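Local coordinates for heme-binding protein A / AI-2 binding protein A (Helicobacter pylori SS1, PDB 6OFQ), which probably binds short peptides in the periplasm and delivers them to an ABC transporter for uptake, at residues Thr342-Glu354 with Arg480-Lys493. Sequence-based numbering, arbitrary orientation.
Sequences TIWGYNYNIKPYE and REALYLKAQEIIHK
An extended loop between strand 332-334 and helix 357-366 runs along helix 477-494 in this type II periplasmic binding protein, and Q488 ties the two together with both ends of its amide. Its NE2 donates to G345 O at 2.8 Å while OE1 accepts from N347 N at 2.9 Å, from above the carbonyl plane. NE2 also donates to Y484 O one turn back, which fixes the rotation of the amide; glutamine suits the place because one flat group must both give and receive. N347 returns the grip: with CG anti to its backbone N (chi1 -170°), ND2 reaches L485 O at 3.1 Å, on the face of that carbonyl opposite E489 N, while OD1 accepts from N349 N to close an Asx turn. The methyl CD2 of L485 packs against N347 CA and CB. G345, third in the type II turn I343-Y346, has a positive phi (91°) that glycine tolerates readily. Its amide makes a weak bond to E481 OE2, and a water links that oxygen to Y346 O; the other oxygen, OE1, is held in a salt bridge by K478. Near the start of the helical segment the benzo edge of W344 meets one face of the R480 guanidinium, CZ2 to NH1 3.5 Å, the two side chains crossing at about a right angle; a salt bridge to D434 also holds the guanidinium. At the other end the flat imidazole of H492 is sandwiched. I350 CG2 sits over the centre of one face as a CH-pi contact, and the Y353 ring makes an offset stack on the other, centroids 4.1 Å apart and planes at 6°. Y353 OH donates to H492 O at 2.6 Å, so the tyrosine both stacks and bonds. A glycine-bearing type II turn and an Asx turn thus shape the loop packed on this helix.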
loop_
_atom_site.group_PDB
_atom_site.type_symbol
_atom_site.label_atom_id
_atom_site.label_comp_id
_atom_site.label_asym_id
_atom_site.label_seq_id
_atom_site.Cartn_x
_atom_site.Cartn_y
_atom_site.Cartn_z
ATOM N N THR A 342 4.565 -8.360 13.143
ATOM C CA THR A 342 5.831 -8.413 12.395
ATOM C C THR A 342 6.560 -7.069 12.410
ATOM O O THR A 342 7.694 -7.092 11.966
ATOM C CB THR A 342 5.537 -8.846 10.971
ATOM O OG1 THR A 342 4.335 -8.149 10.537
ATOM C CG2 THR A 342 5.255 -10.323 10.946
ATOM N N ILE A 343 5.973 -5.995 12.896
ATOM C CA ILE A 343 6.641 -4.722 13.011
ATOM C C ILE A 343 6.917 -4.485 14.498
ATOM O O ILE A 343 6.077 -4.702 15.362
ATOM C CB ILE A 343 5.760 -3.644 12.380
ATOM C CG1 ILE A 343 5.467 -3.957 10.923
ATOM C CG2 ILE A 343 6.408 -2.264 12.528
ATOM C CD1 ILE A 343 4.518 -2.972 10.286
ATOM N N TRP A 344 8.088 -3.884 14.707
ATOM C CA TRP A 344 8.423 -3.456 16.033
ATOM C C TRP A 344 7.460 -2.444 16.634
ATOM O O TRP A 344 6.779 -1.710 15.898
ATOM C CB TRP A 344 9.829 -2.862 16.082
ATOM C CG TRP A 344 10.055 -1.563 15.319
ATOM C CD1 TRP A 344 10.370 -1.455 14.000
ATOM C CD2 TRP A 344 9.861 -0.233 15.803
ATOM N NE1 TRP A 344 10.485 -0.125 13.637
ATOM C CE2 TRP A 344 10.184 0.638 14.733
ATOM C CE3 TRP A 344 9.473 0.324 17.034
ATOM C CZ2 TRP A 344 10.167 2.010 14.829
ATOM C CZ3 TRP A 344 9.478 1.743 17.101
ATOM C CH2 TRP A 344 9.760 2.536 16.019
ATOM N N GLY A 345 7.355 -2.397 17.964
ATOM C CA GLY A 345 6.514 -1.409 18.615
ATOM C C GLY A 345 5.084 -1.841 18.865
ATOM O O GLY A 345 4.312 -1.146 19.532
ATOM N N TYR A 346 4.718 -3.039 18.411
ATOM C CA TYR A 346 3.407 -3.615 18.600
ATOM C C TYR A 346 3.125 -3.801 20.083
ATOM O O TYR A 346 4.026 -4.236 20.828
ATOM C CB TYR A 346 3.337 -4.983 17.943
ATOM C CG TYR A 346 2.022 -5.717 17.939
ATOM C CD1 TYR A 346 1.644 -6.584 18.968
ATOM C CD2 TYR A 346 1.167 -5.599 16.872
ATOM C CE1 TYR A 346 0.478 -7.293 18.959
ATOM C CE2 TYR A 346 -0.073 -6.245 16.867
ATOM C CZ TYR A 346 -0.375 -7.121 17.863
ATOM O OH TYR A 346 -1.580 -7.775 17.824
ATOM N N ASN A 347 1.918 -3.431 20.518
ATOM C CA ASN A 347 1.607 -3.471 21.920
ATOM C C ASN A 347 0.989 -4.846 22.195
ATOM O O ASN A 347 -0.211 -5.087 21.991
ATOM C CB ASN A 347 0.657 -2.336 22.302
ATOM C CG ASN A 347 0.501 -2.201 23.798
ATOM O OD1 ASN A 347 0.564 -3.227 24.481
ATOM N ND2 ASN A 347 0.284 -1.009 24.321
ATOM N N TYR A 348 1.814 -5.698 22.810
ATOM C CA TYR A 348 1.373 -7.066 23.167
ATOM C C TYR A 348 0.551 -7.098 24.435
ATOM O O TYR A 348 0.048 -8.198 24.781
ATOM C CB TYR A 348 2.637 -7.932 23.329
ATOM C CG TYR A 348 3.309 -8.206 22.016
ATOM C CD1 TYR A 348 2.857 -9.199 21.170
ATOM C CD2 TYR A 348 4.410 -7.449 21.633
ATOM C CE1 TYR A 348 3.406 -9.354 19.901
ATOM C CE2 TYR A 348 4.974 -7.625 20.379
ATOM C CZ TYR A 348 4.504 -8.628 19.540
ATOM O OH TYR A 348 5.070 -8.713 18.273
ATOM N N ASN A 349 0.429 -6.005 25.174
ATOM C CA ASN A 349 -0.330 -5.895 26.391
ATOM C C ASN A 349 -1.798 -5.593 26.220
ATOM O O ASN A 349 -2.588 -6.066 27.016
ATOM C CB ASN A 349 0.284 -4.927 27.385
ATOM C CG ASN A 349 -0.104 -5.225 28.818
ATOM O OD1 ASN A 349 0.091 -6.343 29.268
ATOM N ND2 ASN A 349 -0.638 -4.255 29.534
ATOM N N ILE A 350 -2.202 -5.109 25.049
ATOM C CA ILE A 350 -3.603 -4.805 24.840
ATOM C C ILE A 350 -4.379 -6.104 24.587
ATOM O O ILE A 350 -3.939 -6.975 23.832
ATOM C CB ILE A 350 -3.708 -3.861 23.645
ATOM C CG1 ILE A 350 -3.096 -2.515 24.054
ATOM C CG2 ILE A 350 -5.142 -3.623 23.179
ATOM C CD1 ILE A 350 -3.022 -1.492 22.984
ATOM N N LYS A 351 -5.565 -6.143 25.168
ATOM C CA LYS A 351 -6.403 -7.323 24.978
ATOM C C LYS A 351 -7.462 -6.978 23.936
ATOM O O LYS A 351 -8.084 -5.906 24.025
ATOM C CB LYS A 351 -7.087 -7.692 26.284
ATOM C CG LYS A 351 -6.131 -8.137 27.368
ATOM C CD LYS A 351 -6.934 -8.785 28.502
ATOM C CE LYS A 351 -6.619 -8.133 29.836
ATOM N NZ LYS A 351 -5.229 -8.480 30.241
ATOM N N PRO A 352 -7.676 -7.892 22.984
ATOM C CA PRO A 352 -8.707 -7.604 21.987
ATOM C C PRO A 352 -10.073 -7.476 22.666
ATOM O O PRO A 352 -10.296 -8.092 23.710
ATOM C CB PRO A 352 -8.656 -8.801 21.042
ATOM C CG PRO A 352 -8.114 -9.871 21.915
ATOM C CD PRO A 352 -7.100 -9.238 22.781
ATOM N N TYR A 353 -11.018 -6.824 22.011
ATOM C CA TYR A 353 -12.334 -6.712 22.630
ATOM C C TYR A 353 -13.025 -8.068 22.477
ATOM O O TYR A 353 -13.037 -8.653 21.410
ATOM C CB TYR A 353 -13.189 -5.619 22.000
ATOM C CG TYR A 353 -12.778 -4.219 22.447
ATOM C CD1 TYR A 353 -12.903 -3.807 23.777
ATOM C CD2 TYR A 353 -12.308 -3.338 21.536
ATOM C CE1 TYR A 353 -12.572 -2.510 24.145
ATOM C CE2 TYR A 353 -11.891 -2.060 21.881
ATOM C CZ TYR A 353 -12.045 -1.646 23.207
ATOM O OH TYR A 353 -11.712 -0.397 23.712
ATOM N N GLU A 354 -13.665 -8.484 23.547
ATOM C CA GLU A 354 -14.252 -9.821 23.625
ATOM C C GLU A 354 -15.571 -9.910 22.878
ATOM O O GLU A 354 -16.355 -8.972 22.933
ATOM C CB GLU A 354 -14.594 -10.086 25.085
ATOM C CG GLU A 354 -13.391 -10.334 25.983
ATOM C CD GLU A 354 -13.818 -10.951 27.308
ATOM O OE1 GLU A 354 -12.920 -11.039 28.181
ATOM O OE2 GLU A 354 -15.001 -11.381 27.437
ATOM N N ARG A 480 10.917 5.659 20.750
ATOM C CA ARG A 480 9.724 5.680 19.889
ATOM C C ARG A 480 8.740 4.581 20.282
ATOM O O ARG A 480 7.528 4.841 20.299
ATOM C CB ARG A 480 10.200 5.465 18.430
ATOM C CG ARG A 480 11.031 6.610 17.879
ATOM C CD ARG A 480 11.416 6.318 16.417
ATOM N NE ARG A 480 10.289 6.492 15.533
ATOM C CZ ARG A 480 10.108 5.942 14.331
ATOM N NH1 ARG A 480 10.995 5.202 13.741
ATOM N NH2 ARG A 480 8.978 6.217 13.706
ATOM N N GLU A 481 9.235 3.401 20.608
ATOM C CA GLU A 481 8.373 2.284 21.008
ATOM C C GLU A 481 7.523 2.701 22.206
ATOM O O GLU A 481 6.303 2.445 22.245
ATOM C CB GLU A 481 9.215 1.060 21.374
ATOM C CG GLU A 481 8.417 -0.196 21.714
ATOM C CD GLU A 481 9.325 -1.429 21.553
ATOM O OE1 GLU A 481 10.403 -1.385 22.182
ATOM O OE2 GLU A 481 9.095 -2.283 20.653
ATOM N N ALA A 482 8.126 3.360 23.203
ATOM C CA ALA A 482 7.318 3.749 24.360
ATOM C C ALA A 482 6.165 4.630 24.026
ATOM O O ALA A 482 5.030 4.470 24.484
ATOM C CB ALA A 482 8.217 4.366 25.442
ATOM N N LEU A 483 6.393 5.548 23.089
ATOM C CA LEU A 483 5.328 6.447 22.617
ATOM C C LEU A 483 4.280 5.689 21.790
ATOM O O LEU A 483 3.070 5.923 21.939
ATOM C CB LEU A 483 5.941 7.604 21.816
ATOM C CG LEU A 483 6.829 8.561 22.636
ATOM C CD1 LEU A 483 7.825 9.317 21.737
ATOM C CD2 LEU A 483 5.922 9.556 23.326
ATOM N N TYR A 484 4.749 4.785 20.937
ATOM C CA TYR A 484 3.782 4.044 20.135
ATOM C C TYR A 484 2.943 3.052 20.953
ATOM O O TYR A 484 1.741 2.879 20.673
ATOM C CB TYR A 484 4.452 3.282 18.992
ATOM C CG TYR A 484 4.964 4.176 17.888
ATOM C CD1 TYR A 484 4.138 5.166 17.376
ATOM C CD2 TYR A 484 6.211 4.004 17.357
ATOM C CE1 TYR A 484 4.588 5.985 16.322
ATOM C CE2 TYR A 484 6.666 4.843 16.364
ATOM C CZ TYR A 484 5.849 5.810 15.796
ATOM O OH TYR A 484 6.352 6.636 14.801
ATOM N N LEU A 485 3.506 2.542 22.051
ATOM C CA LEU A 485 2.731 1.688 22.950
ATOM C C LEU A 485 1.549 2.468 23.506
ATOM O O LEU A 485 0.410 1.967 23.576
ATOM C CB LEU A 485 3.616 1.077 24.027
ATOM C CG LEU A 485 4.629 0.041 23.625
ATOM C CD1 LEU A 485 5.613 -0.339 24.719
ATOM C CD2 LEU A 485 4.004 -1.222 23.099
ATOM N N LYS A 486 1.823 3.695 23.951
ATOM C CA LYS A 486 0.779 4.521 24.528
ATOM C C LYS A 486 -0.226 4.892 23.442
ATOM O O LYS A 486 -1.441 4.896 23.701
ATOM C CB LYS A 486 1.340 5.802 25.196
ATOM C CG LYS A 486 2.245 5.572 26.390
ATOM C CD LYS A 486 2.880 6.851 26.928
ATOM C CE LYS A 486 3.880 6.415 28.004
ATOM N NZ LYS A 486 4.863 7.520 28.185
ATOM N N ALA A 487 0.248 5.230 22.239
ATOM C CA ALA A 487 -0.690 5.544 21.179
ATOM C C ALA A 487 -1.671 4.386 20.928
ATOM O O ALA A 487 -2.864 4.589 20.671
ATOM C CB ALA A 487 0.032 5.989 19.913
ATOM N N GLN A 488 -1.180 3.151 20.929
ATOM C CA GLN A 488 -2.019 1.980 20.702
ATOM C C GLN A 488 -3.051 1.840 21.778
ATOM O O GLN A 488 -4.160 1.406 21.504
ATOM C CB GLN A 488 -1.126 0.765 20.539
ATOM C CG GLN A 488 -0.458 0.692 19.190
ATOM C CD GLN A 488 0.645 -0.341 19.147
ATOM O OE1 GLN A 488 0.393 -1.523 18.923
ATOM N NE2 GLN A 488 1.832 0.080 19.541
ATOM N N GLU A 489 -2.707 2.191 23.022
ATOM C CA GLU A 489 -3.747 2.223 24.038
ATOM C C GLU A 489 -4.915 3.151 23.756
ATOM O O GLU A 489 -6.093 2.861 23.999
ATOM C CB GLU A 489 -3.163 2.579 25.419
ATOM C CG GLU A 489 -2.126 1.631 25.948
ATOM C CD GLU A 489 -1.519 2.188 27.240
ATOM O OE1 GLU A 489 -1.693 3.353 27.719
ATOM O OE2 GLU A 489 -0.720 1.395 27.750
ATOM N N ILE A 490 -4.571 4.354 23.301
ATOM C CA ILE A 490 -5.570 5.414 23.060
ATOM C C ILE A 490 -6.496 4.949 21.938
ATOM O O ILE A 490 -7.726 5.053 22.072
ATOM C CB ILE A 490 -4.931 6.781 22.759
ATOM C CG1 ILE A 490 -4.203 7.276 24.037
ATOM C CG2 ILE A 490 -5.987 7.773 22.299
ATOM C CD1 ILE A 490 -3.431 8.513 23.726
ATOM N N ILE A 491 -5.970 4.489 20.810
ATOM C CA ILE A 491 -6.858 4.142 19.705
ATOM C C ILE A 491 -7.680 2.894 20.070
ATOM O O ILE A 491 -8.858 2.831 19.703
ATOM C CB ILE A 491 -6.078 3.975 18.381
ATOM C CG1 ILE A 491 -7.038 3.815 17.195
ATOM C CG2 ILE A 491 -5.089 2.837 18.440
ATOM C CD1 ILE A 491 -6.444 3.916 15.815
ATOM N N HIS A 492 -7.134 1.949 20.816
ATOM C CA HIS A 492 -7.937 0.858 21.351
ATOM C C HIS A 492 -9.121 1.330 22.192
ATOM O O HIS A 492 -10.266 0.886 22.027
ATOM C CB HIS A 492 -7.098 -0.110 22.136
ATOM C CG HIS A 492 -7.867 -1.239 22.735
ATOM N ND1 HIS A 492 -8.270 -2.358 22.032
ATOM C CD2 HIS A 492 -8.248 -1.430 24.013
ATOM C CE1 HIS A 492 -8.839 -3.200 22.872
ATOM N NE2 HIS A 492 -8.787 -2.691 24.086
ATOM N N LYS A 493 -8.818 2.247 23.112
ATOM C CA LYS A 493 -9.905 2.834 23.901
ATOM C C LYS A 493 -10.963 3.551 23.123
ATOM O O LYS A 493 -12.165 3.430 23.427
ATOM C CB LYS A 493 -9.273 3.778 24.958
ATOM C CG LYS A 493 -10.224 4.670 25.739
ATOM C CD LYS A 493 -9.569 5.922 26.329
ATOM C CE LYS A 493 -9.110 6.993 25.332
ATOM N NZ LYS A 493 -9.924 8.167 24.868
HETATM O O HOH W 1 6.694 -3.943 20.910
HETATM O O HOH W 2 -0.133 -0.945 27.073
HETATM O O HOH W 3 -13.127 1.969 25.579
#